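Local coordinates for protein acyl-CoA dehydrogenase (Bacillus anthracis, PDB 3OWA) that probably catalyses the FAD-dependent alpha,beta-dehydrogenation of acyl-CoA thioesters, working as a flavoprotein with two protein chains in its assembly, at residues 363-368 with 412-417; 268-273 with 327-332; 16-21 with 501-506. All coordinates share one frame; numbering follows the deposited sequence. Where two conformers were deposited one is given.

Contact 1. Residues 363-368 with 412-417. With FAD (flavin-adenine dinucleotide), chain E.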
loop_
_atom_site.group_PDB
_atom_site.type_symbol
_atom_site.label_atom_id
_atom_site.label_comp_id
_atom_site.label_asym_id
_atom_site.label_seq_id
_atom_site.Cartn_x
_atom_site.Cartn_y
_atom_site.Cartn_z
ATOM N N LEU A 363 14.449 1.938 13.424
ATOM C CA LEU A 363 14.634 1.340 12.094
ATOM C C LEU A 363 13.835 0.056 11.897
ATOM O O LEU A 363 13.258 -0.134 10.837
ATOM C CB LEU A 363 16.115 1.071 11.757
ATOM C CG LEU A 363 17.104 2.246 11.865
ATOM C CD1 LEU A 363 18.527 1.746 11.604
ATOM C CD2 LEU A 363 16.718 3.431 10.955
ATOM N N ASN A 364 13.866 -0.835 12.877
ATOM C CA ASN A 364 13.150 -2.115 12.804
ATOM C C ASN A 364 11.668 -1.873 12.690
ATOM O O ASN A 364 10.973 -2.518 11.899
ATOM C CB ASN A 364 13.379 -2.934 14.072
ATOM C CG ASN A 364 14.757 -3.595 14.139
ATOM O OD1 ASN A 364 15.506 -3.697 13.151
ATOM N ND2 ASN A 364 15.081 -4.061 15.321
ATOM N N LYS A 365 11.170 -0.927 13.470
ATOM C CA LYS A 365 9.764 -0.655 13.455
ATOM C C LYS A 365 9.286 -0.165 12.082
ATOM O O LYS A 365 8.278 -0.665 11.560
ATOM C CB LYS A 365 9.391 0.329 14.565
ATOM C CG LYS A 365 7.887 0.474 14.781
ATOM C CD LYS A 365 7.295 1.609 13.988
ATOM C CE LYS A 365 5.806 1.553 14.040
ATOM N NZ LYS A 365 5.133 2.730 13.391
ATOM N N VAL A 366 9.996 0.814 11.506
ATOM C CA VAL A 366 9.618 1.354 10.225
ATOM C C VAL A 366 9.860 0.320 9.142
ATOM O O VAL A 366 9.009 0.090 8.267
ATOM C CB VAL A 366 10.424 2.647 9.858
ATOM C CG1 VAL A 366 10.065 3.087 8.411
ATOM C CG2 VAL A 366 10.153 3.757 10.856
ATOM N N PHE A 367 11.015 -0.333 9.191
ATOM C CA PHE A 367 11.346 -1.260 8.106
ATOM C C PHE A 367 10.414 -2.464 8.140
ATOM O O PHE A 367 9.898 -2.865 7.110
ATOM C CB PHE A 367 12.793 -1.716 8.213
ATOM C CG PHE A 367 13.274 -2.499 7.032
ATOM C CD1 PHE A 367 13.754 -1.849 5.910
ATOM C CD2 PHE A 367 13.312 -3.889 7.069
ATOM C CE1 PHE A 367 14.220 -2.570 4.812
ATOM C CE2 PHE A 367 13.760 -4.622 5.978
ATOM C CZ PHE A 367 14.225 -3.972 4.847
ATOM N N GLY A 368 10.186 -3.020 9.325
ATOM C CA GLY A 368 9.280 -4.177 9.466
ATOM C C GLY A 368 7.850 -3.861 9.057
ATOM O O GLY A 368 7.201 -4.628 8.341
ATOM N N GLU A 412 6.552 8.411 10.165
ATOM C CA GLU A 412 7.161 9.740 9.922
ATOM C C GLU A 412 7.988 10.160 11.148
ATOM O O GLU A 412 9.116 10.651 11.022
ATOM C CB GLU A 412 6.085 10.819 9.678
ATOM C CG GLU A 412 5.315 10.645 8.339
ATOM C CD GLU A 412 4.433 9.385 8.314
ATOM O OE1 GLU A 412 4.486 8.627 7.309
ATOM O OE2 GLU A 412 3.695 9.158 9.314
ATOM N N ILE A 413 7.390 10.032 12.333
ATOM C CA ILE A 413 8.061 10.489 13.535
ATOM C C ILE A 413 9.312 9.630 13.778
ATOM O O ILE A 413 10.394 10.154 14.084
ATOM C CB ILE A 413 7.094 10.469 14.765
ATOM C CG1 ILE A 413 6.070 11.615 14.670
ATOM C CG2 ILE A 413 7.886 10.485 16.085
ATOM C CD1 ILE A 413 6.654 13.017 14.829
ATOM N N ASN A 414 9.148 8.311 13.639
ATOM C CA ASN A 414 10.268 7.373 13.739
ATOM C C ASN A 414 11.408 7.683 12.778
ATOM O O ASN A 414 12.565 7.505 13.142
ATOM C CB ASN A 414 9.799 5.956 13.494
ATOM C CG ASN A 414 9.290 5.286 14.748
ATOM O OD1 ASN A 414 8.098 5.213 14.988
ATOM N ND2 ASN A 414 10.210 4.784 15.555
ATOM N N ARG A 415 11.091 8.143 11.568
ATOM C CA ARG A 415 12.101 8.565 10.611
ATOM C C ARG A 415 12.766 9.873 11.015
ATOM O O ARG A 415 13.987 9.991 10.935
ATOM C CB ARG A 415 11.528 8.720 9.190
ATOM C CG ARG A 415 11.344 7.371 8.462
ATOM C CD ARG A 415 10.514 7.567 7.173
ATOM N NE ARG A 415 10.728 6.452 6.247
ATOM C CZ ARG A 415 9.781 5.608 5.836
ATOM N NH1 ARG A 415 10.089 4.628 4.983
ATOM N NH2 ARG A 415 8.525 5.764 6.245
ATOM N N LEU A 416 11.968 10.845 11.446
ATOM C CA LEU A 416 12.486 12.160 11.788
ATOM C C LEU A 416 13.457 12.154 12.963
ATOM O O LEU A 416 14.349 12.981 13.026
ATOM C CB LEU A 416 11.350 13.125 12.105
ATOM C CG LEU A 416 10.471 13.522 10.942
ATOM C CD1 LEU A 416 9.281 14.267 11.520
ATOM C CD2 LEU A 416 11.274 14.434 9.995
ATOM N N ILE A 417 13.309 11.207 13.871
ATOM C CA ILE A 417 14.168 11.194 15.039
ATOM C C ILE A 417 15.514 10.515 14.802
ATOM O O ILE A 417 16.458 10.766 15.567
ATOM C CB ILE A 417 13.475 10.579 16.279
ATOM C CG1 ILE A 417 13.149 9.093 16.057
ATOM C CG2 ILE A 417 12.234 11.402 16.650
ATOM C CD1 ILE A 417 12.262 8.517 17.156
HETATM P PA FAD E . -1.270 12.518 14.853
HETATM O O1A FAD E . -2.398 13.517 14.868
HETATM O O2A FAD E . -0.268 12.641 15.944
HETATM O O5B FAD E . -0.539 12.516 13.454
HETATM C C5B FAD E . -1.197 12.747 12.233
HETATM C C4B FAD E . -0.198 12.825 11.087
HETATM O O4B FAD E . 0.700 13.932 11.268
HETATM C C3B FAD E . 0.646 11.556 11.013
HETATM O O3B FAD E . 0.993 11.237 9.667
HETATM C C2B FAD E . 1.908 11.996 11.711
HETATM O O2B FAD E . 3.024 11.263 11.309
HETATM C C1B FAD E . 2.019 13.432 11.267
HETATM N N9A FAD E . 2.848 14.203 12.198
HETATM C C8A FAD E . 2.634 14.409 13.536
HETATM N N7A FAD E . 3.621 15.174 14.036
HETATM C C5A FAD E . 4.456 15.489 13.029
HETATM C C6A FAD E . 5.638 16.269 12.967
HETATM N N6A FAD E . 6.082 16.949 14.031
HETATM N N1A FAD E . 6.275 16.384 11.757
HETATM C C2A FAD E . 5.773 15.765 10.622
HETATM N N3A FAD E . 4.593 15.028 10.674
HETATM C C4A FAD E . 3.960 14.879 11.860
HETATM N N1 FAD E . -1.971 4.700 22.497
HETATM C C2 FAD E . -1.693 4.272 23.776
HETATM O O2 FAD E . -1.067 4.979 24.534
HETATM N N3 FAD E . -2.106 3.039 24.242
HETATM C C4 FAD E . -2.831 2.201 23.457
HETATM O O4 FAD E . -3.161 1.100 23.925
HETATM C C4X FAD E . -3.117 2.614 22.151
HETATM N N5 FAD E . -3.881 1.797 21.343
HETATM C C5X FAD E . -4.232 2.214 20.067
HETATM C C6 FAD E . -5.009 1.359 19.278
HETATM C C7 FAD E . -5.394 1.775 18.008
HETATM C C7M FAD E . -6.250 0.862 17.156
HETATM C C8 FAD E . -4.980 3.049 17.558
HETATM C C8M FAD E . -5.320 3.591 16.208
HETATM C C9 FAD E . -4.165 3.869 18.332
HETATM C C9A FAD E . -3.788 3.472 19.592
HETATM N N10 FAD E . -2.976 4.283 20.368
HETATM C C10 FAD E . -2.686 3.876 21.665
HETATM C "C1'" FAD E . -2.565 5.673 19.902
HETATM C "C2'" FAD E . -1.642 5.681 18.679
HETATM O "O2'" FAD E . -0.444 4.945 18.784
HETATM C "C3'" FAD E . -1.647 7.166 17.912
HETATM O "O3'" FAD E . -2.567 6.960 16.898
HETATM C "C4'" FAD E . -0.481 7.568 17.435
HETATM O "O4'" FAD E . 0.412 7.599 18.547
HETATM C "C5'" FAD E . -0.393 8.803 16.539
HETATM O "O5'" FAD E . -1.314 9.746 17.022
HETATM P P FAD E . -2.507 10.337 16.168
HETATM O O1P FAD E . -3.306 9.147 15.688
HETATM O O2P FAD E . -3.280 11.316 17.005
HETATM O O3P FAD E . -1.867 11.003 14.869
#

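Contact 2. Residues 268-273 with 327-332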
loop_
_atom_site.group_PDB
_atom_site.type_symbol
_atom_site.label_atom_id
_atom_site.label_comp_id
_atom_site.label_asym_id
_atom_site.label_seq_id
_atom_site.Cartn_x
_atom_site.Cartn_y
_atom_site.Cartn_z
ATOM N N GLY A 268 8.498 -1.224 22.569
ATOM C CA GLY A 268 7.310 -1.328 21.685
ATOM C C GLY A 268 7.656 -1.369 20.201
ATOM O O GLY A 268 7.130 -2.186 19.450
ATOM N N ARG A 269 8.601 -0.523 19.825
ATOM C CA ARG A 269 9.147 -0.446 18.503
ATOM C C ARG A 269 9.761 -1.732 18.022
ATOM O O ARG A 269 9.410 -2.219 16.945
ATOM C CB ARG A 269 10.203 0.672 18.426
ATOM C CG ARG A 269 9.720 1.851 17.647
ATOM C CD ARG A 269 9.344 3.064 18.401
ATOM N NE ARG A 269 10.471 3.990 18.474
ATOM C CZ ARG A 269 10.396 5.326 18.536
ATOM N NH1 ARG A 269 11.498 6.046 18.664
ATOM N NH2 ARG A 269 9.242 5.958 18.475
ATOM N N TYR A 270 10.739 -2.263 18.737
ATOM C CA TYR A 270 11.343 -3.491 18.212
ATOM C C TYR A 270 10.390 -4.691 18.317
ATOM O O TYR A 270 10.441 -5.593 17.488
ATOM C CB TYR A 270 12.747 -3.782 18.790
ATOM C CG TYR A 270 12.759 -4.577 20.062
ATOM C CD1 TYR A 270 12.942 -3.952 21.292
ATOM C CD2 TYR A 270 12.632 -5.965 20.035
ATOM C CE1 TYR A 270 12.964 -4.693 22.478
ATOM C CE2 TYR A 270 12.645 -6.717 21.206
ATOM C CZ TYR A 270 12.808 -6.074 22.425
ATOM O OH TYR A 270 12.815 -6.809 23.593
ATOM N N LYS A 271 9.543 -4.711 19.336
ATOM C CA LYS A 271 8.583 -5.798 19.482
ATOM C C LYS A 271 7.599 -5.822 18.310
ATOM O O LYS A 271 7.256 -6.887 17.802
ATOM C CB LYS A 271 7.808 -5.632 20.796
ATOM C CG LYS A 271 7.847 -6.827 21.657
ATOM C CD LYS A 271 9.231 -7.206 22.034
ATOM C CE LYS A 271 9.199 -8.565 22.730
ATOM N NZ LYS A 271 8.180 -8.588 23.844
ATOM N N LEU A 272 7.138 -4.640 17.898
ATOM C CA LEU A 272 6.303 -4.538 16.712
ATOM C C LEU A 272 7.066 -5.016 15.470
ATOM O O LEU A 272 6.502 -5.722 14.635
ATOM C CB LEU A 272 5.764 -3.111 16.528
ATOM C CG LEU A 272 4.658 -2.947 15.474
ATOM C CD1 LEU A 272 3.488 -3.897 15.750
ATOM C CD2 LEU A 272 4.179 -1.500 15.434
ATOM N N GLY A 273 8.343 -4.648 15.365
ATOM C CA GLY A 273 9.215 -5.176 14.311
ATOM C C GLY A 273 9.200 -6.694 14.260
ATOM O O GLY A 273 8.982 -7.299 13.205
ATOM N N ARG A 327 19.015 -9.115 14.922
ATOM C CA ARG A 327 20.250 -8.418 15.201
ATOM C C ARG A 327 20.024 -7.467 16.365
ATOM O O ARG A 327 20.797 -7.458 17.301
ATOM C CB ARG A 327 20.724 -7.641 13.972
ATOM C CG ARG A 327 21.954 -6.765 14.217
ATOM C CD ARG A 327 22.490 -6.206 12.927
ATOM N NE ARG A 327 23.704 -5.413 13.103
ATOM C CZ ARG A 327 24.323 -4.752 12.125
ATOM N NH1 ARG A 327 23.853 -4.772 10.873
ATOM N NH2 ARG A 327 25.416 -4.062 12.407
ATOM N N THR A 328 18.974 -6.646 16.296
ATOM C CA THR A 328 18.689 -5.714 17.368
ATOM C C THR A 328 18.399 -6.438 18.694
ATOM O O THR A 328 18.893 -6.020 19.761
ATOM C CB THR A 328 17.501 -4.793 16.976
ATOM O OG1 THR A 328 17.851 -4.053 15.810
ATOM C CG2 THR A 328 17.170 -3.815 18.082
ATOM N N VAL A 329 17.584 -7.498 18.630
ATOM C CA VAL A 329 17.264 -8.301 19.811
ATOM C C VAL A 329 18.574 -8.837 20.410
ATOM O O VAL A 329 18.802 -8.739 21.623
ATOM C CB VAL A 329 16.271 -9.452 19.490
ATOM C CG1 VAL A 329 15.964 -10.242 20.741
ATOM C CG2 VAL A 329 14.933 -8.887 18.884
ATOM N N GLY A 330 19.450 -9.350 19.537
ATOM C CA GLY A 330 20.795 -9.763 19.931
ATOM C C GLY A 330 21.648 -8.700 20.606
ATOM O O GLY A 330 22.381 -9.020 21.543
ATOM N N LEU A 331 21.571 -7.445 20.148
ATOM C CA LEU A 331 22.334 -6.355 20.788
ATOM C C LEU A 331 21.853 -6.113 22.221
ATOM O O LEU A 331 22.661 -5.925 23.148
ATOM C CB LEU A 331 22.270 -5.051 19.984
ATOM C CG LEU A 331 23.020 -5.012 18.654
ATOM C CD1 LEU A 331 22.555 -3.856 17.790
ATOM C CD2 LEU A 331 24.569 -5.012 18.845
ATOM N N PHE A 332 20.533 -6.114 22.386
ATOM C CA PHE A 332 19.902 -6.002 23.691
ATOM C C PHE A 332 20.398 -7.149 24.613
ATOM O O PHE A 332 20.865 -6.888 25.732
ATOM C CB PHE A 332 18.371 -5.976 23.493
ATOM C CG PHE A 332 17.572 -5.600 24.718
ATOM C CD1 PHE A 332 16.176 -5.711 24.694
ATOM C CD2 PHE A 332 18.185 -5.159 25.904
ATOM C CE1 PHE A 332 15.392 -5.367 25.839
ATOM C CE2 PHE A 332 17.420 -4.824 27.047
ATOM C CZ PHE A 332 16.027 -4.919 27.014
#

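Contact 3. Residues 16-21 with 501-506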
loop_
_atom_site.group_PDB
_atom_site.type_symbol
_atom_site.label_atom_id
_atom_site.label_comp_id
_atom_site.label_asym_id
_atom_site.label_seq_id
_atom_site.Cartn_x
_atom_site.Cartn_y
_atom_site.Cartn_z
ATOM N N SER A 16 26.634 2.490 15.957
ATOM C CA SER A 16 28.015 2.358 15.492
ATOM C C SER A 16 28.126 1.633 14.151
ATOM O O SER A 16 29.123 1.809 13.433
ATOM C CB SER A 16 28.936 1.744 16.562
ATOM O OG SER A 16 28.615 0.393 16.865
ATOM N N PHE A 17 27.106 0.847 13.797
ATOM C CA PHE A 17 27.077 0.200 12.482
ATOM C C PHE A 17 27.304 1.208 11.340
ATOM O O PHE A 17 27.759 0.838 10.271
ATOM C CB PHE A 17 25.757 -0.552 12.253
ATOM C CG PHE A 17 24.543 0.346 12.146
ATOM C CD1 PHE A 17 24.168 0.900 10.925
ATOM C CD2 PHE A 17 23.771 0.637 13.276
ATOM C CE1 PHE A 17 23.046 1.739 10.833
ATOM C CE2 PHE A 17 22.644 1.461 13.185
ATOM C CZ PHE A 17 22.291 2.017 11.960
ATOM N N LEU A 18 26.982 2.470 11.572
ATOM C CA LEU A 18 27.088 3.480 10.545
ATOM C C LEU A 18 28.542 3.869 10.222
ATOM O O LEU A 18 28.830 4.414 9.146
ATOM C CB LEU A 18 26.306 4.725 10.963
ATOM C CG LEU A 18 26.408 5.930 10.016
ATOM C CD1 LEU A 18 25.998 5.562 8.590
ATOM C CD2 LEU A 18 25.603 7.137 10.528
ATOM N N VAL A 19 29.445 3.566 11.146
ATOM C CA VAL A 19 30.788 4.152 11.167
ATOM C C VAL A 19 31.895 3.100 11.364
ATOM O O VAL A 19 33.070 3.365 11.104
ATOM C CB VAL A 19 30.830 5.257 12.267
ATOM C CG1 VAL A 19 32.181 5.414 12.858
ATOM C CG2 VAL A 19 30.342 6.577 11.720
ATOM N N ASP A 20 31.526 1.906 11.811
ATOM C CA ASP A 20 32.505 0.866 12.112
ATOM C C ASP A 20 32.228 -0.356 11.270
ATOM O O ASP A 20 31.093 -0.592 10.848
ATOM C CB ASP A 20 32.467 0.488 13.599
ATOM C CG ASP A 20 32.993 1.602 14.507
ATOM O OD1 ASP A 20 33.865 2.387 14.065
ATOM O OD2 ASP A 20 32.547 1.689 15.676
ATOM N N GLU A 21 33.268 -1.142 11.038
ATOM C CA GLU A 21 33.175 -2.311 10.185
ATOM C C GLU A 21 32.717 -3.493 11.048
ATOM O O GLU A 21 33.548 -4.255 11.546
ATOM C CB GLU A 21 34.553 -2.574 9.547
ATOM C CG GLU A 21 34.532 -2.989 8.085
ATOM C CD GLU A 21 34.513 -4.502 7.900
ATOM O OE1 GLU A 21 33.659 -5.183 8.520
ATOM O OE2 GLU A 21 35.352 -5.013 7.123
ATOM N N SER A 501 18.251 3.341 7.257
ATOM C CA SER A 501 17.413 2.163 7.406
ATOM C C SER A 501 17.815 1.095 6.358
ATOM O O SER A 501 18.029 -0.070 6.691
ATOM C CB SER A 501 15.951 2.519 7.238
ATOM O OG SER A 501 15.203 1.324 7.355
ATOM N N ASN A 502 17.944 1.503 5.106
ATOM C CA ASN A 502 18.361 0.565 4.061
ATOM C C ASN A 502 19.719 -0.022 4.340
ATOM O O ASN A 502 19.922 -1.212 4.167
ATOM C CB ASN A 502 18.338 1.231 2.684
ATOM C CG ASN A 502 16.965 1.165 2.040
ATOM O OD1 ASN A 502 16.059 0.485 2.523
ATOM N ND2 ASN A 502 16.807 1.875 0.954
ATOM N N LEU A 503 20.639 0.818 4.799
ATOM C CA LEU A 503 21.975 0.354 5.177
ATOM C C LEU A 503 21.982 -0.741 6.277
ATOM O O LEU A 503 22.661 -1.772 6.150
ATOM C CB LEU A 503 22.856 1.561 5.544
ATOM C CG LEU A 503 24.086 1.176 6.335
ATOM C CD1 LEU A 503 25.150 0.724 5.359
ATOM C CD2 LEU A 503 24.552 2.317 7.234
ATOM N N TYR A 504 21.220 -0.508 7.340
ATOM C CA TYR A 504 21.072 -1.464 8.443
ATOM C C TYR A 504 20.485 -2.805 7.986
ATOM O O TYR A 504 20.952 -3.875 8.386
ATOM C CB TYR A 504 20.208 -0.855 9.579
ATOM C CG TYR A 504 20.199 -1.643 10.869
ATOM C CD1 TYR A 504 21.398 -1.966 11.523
ATOM C CD2 TYR A 504 19.006 -2.070 11.436
ATOM C CE1 TYR A 504 21.406 -2.690 12.711
ATOM C CE2 TYR A 504 18.995 -2.791 12.632
ATOM C CZ TYR A 504 20.210 -3.096 13.263
ATOM O OH TYR A 504 20.201 -3.817 14.440
ATOM N N ALA A 505 19.457 -2.759 7.160
ATOM C CA ALA A 505 18.889 -3.998 6.632
ATOM C C ALA A 505 19.886 -4.737 5.707
ATOM O O ALA A 505 20.039 -5.967 5.798
ATOM C CB ALA A 505 17.586 -3.697 5.889
HETATM N N MSE A 506 20.556 -3.990 4.833
HETATM C CA MSE A 506 21.572 -4.566 3.920
HETATM C C MSE A 506 22.684 -5.237 4.687
HETATM O O MSE A 506 23.024 -6.375 4.412
HETATM C CB MSE A 506 22.200 -3.486 3.045
HETATM C CG MSE A 506 21.324 -2.975 1.940
HETATM SE SE MSE A 506 22.230 -1.539 1.025
HETATM C CE MSE A 506 23.724 -2.519 0.291
#

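Contact 1. Residues 363-368 with 412-417
The guanidinium of Arg415 carries Val366 on one face: methyl CG1 lies over the centre of the flat group, 3.6 Å from CZ. The two side chains meet at about a right angle, and the guanidinium nitrogens turn to partners beyond the two segments, NE to Asp498 and NH1 to Glu370, salt bridges that probably fix its rotation. This is helix-to-helix packing within the helical C-terminal domain of an acyl-CoA dehydrogenase, where segments 363-368 and 412-417 of helices 358-383 and 411-427 have axes 9.5 Å apart and N-to-C directions at 137°. Val366 serves both neighbours through different branches. With CG1 anti to the backbone N (chi1 174°) and given to Arg415, CG2 is left to press on Asn414 CB at 3.5 Å as the two side chains slide past each other in opposite directions. Lys365 bends at chi2 and brings its CD to the Asn414 amide, while its NZ goes on to Phe407 O and Gly409 O. The far side of helix 411-427 belongs to the cofactor. Leu416 CD1 and Ile413 CD1 touch the adenine, and Lys310 of the second subunit forms a salt bridge with Glu412 OE1. The other carboxylate oxygen, Glu412 OE2, accepts a hydrogen bond from the FAD ribose hydroxyl O2B at 3.0 Å.

Contact 2. Residues 268-273 with 327-332
Tyr270 reaches across to three residues of 327-332, and its atoms can be taken in order. CB comes first, making a loose contact of 4.5 Å with Thr328 CG2; the hydroxyl of that threonine is engaged by Tyr504. From CB a chi1 of 88°, with CG between the backbone N and the carbonyl carbon, turns the ring toward Val329 and Phe332. One side of the ring, CD2 and CE2, then meets Val329 CG2, with CD2 at 3.9 Å, the methyl standing oblique to the ring. Helices 257-293 and 305-336, which carry these residues, are consecutive long helices of the acyl-CoA dehydrogenase C-terminal domain; their local axes pass 10.9 Å apart at 138°, and the Tyr270 side chain lies between them. Further out, Tyr270 CE1 lies 4.0 Å from Phe332 CD1. Phe332 has its CG anti to the backbone N (chi1 -169°), which carries its ring to the end of the tyrosine. Lys95 makes a cation-pi interaction with this phenylalanine. The tip of Tyr270 arrives in the plane of the Phe332 ring, at its edge, where OH is 3.7 Å from both CD1 and CE1.

Contact 3. Residues 16-21 with 501-506
Phe17 and Tyr504 set the geometry here, their ring planes inclined at 42° and their centroids 4.8 Å apart. The pair is oblique, and it is unequal: Tyr504 CD1 sits 3.8 Å above the plane of the phenylalanine, over the centre of its ring, whereas Phe17 meets the tyrosine ring at a slant. Its nearest atom there is CD2, 3.9 Å from Tyr504 CD1. The base of the tyrosine joins in as well, since CB comes up to Phe17 CE1. A different partner takes the edge of the Phe17 ring. Leu503 CD2 approaches in the plane of the ring and lies 3.9 Å from CE1, so that two successive residues of the helix divide the phenylalanine between them, one over a face and the other at the edge. The same leucine methyl also receives Leu18, whose CD1 stands 3.8 Å away, with the two side chains at about a right angle. Leu18 can take part because its CG is anti to the backbone N (chi1 176°), which brings the branched end round to the helix. Phe17 and Leu18 belong to a short 3-10 turn, 16-18, in which Ser16 O accepts from both Val19 N and Asp20 N. This turn of the N-terminal loop, ahead of helix 35-52, is thereby packed on helix 490-520 of the C-terminal helical region. Helix 305-336 borders the site, Arg327 touching Phe17 at its CB and Tyr504 at the hydroxyl end of its ring. No hydrogen bond joins the two segments; the Tyr504 hydroxyl bonds to Thr328 OG1. The chemistry therefore implies that the loop is held against 501-506 by apolar shape and aromatic contact, while the tyrosine spends its polar end on fastening the helix to its neighbour.

In the fold
All three contacts are buried, but they sit at different distances from the centre of the chain: about 8 Å and 6 Å for the centres of contacts 1 and 2, about 17 Å for contact 3. Contacts 1 and 2 pair helices at almost the same angle, yet contact 1 mixes aliphatic packing with charged groups beside the cofactor and contact 2 relies on aromatic and aliphatic surfaces. Contact 3, likewise apolar, joins a loop to a helix 480 residues away in sequence. No helix is shared, but the elements touch: Arg269 packs on Lys365, Phe367 on Ala505, and Leu331 on Tyr504, which brings each contact against the other two.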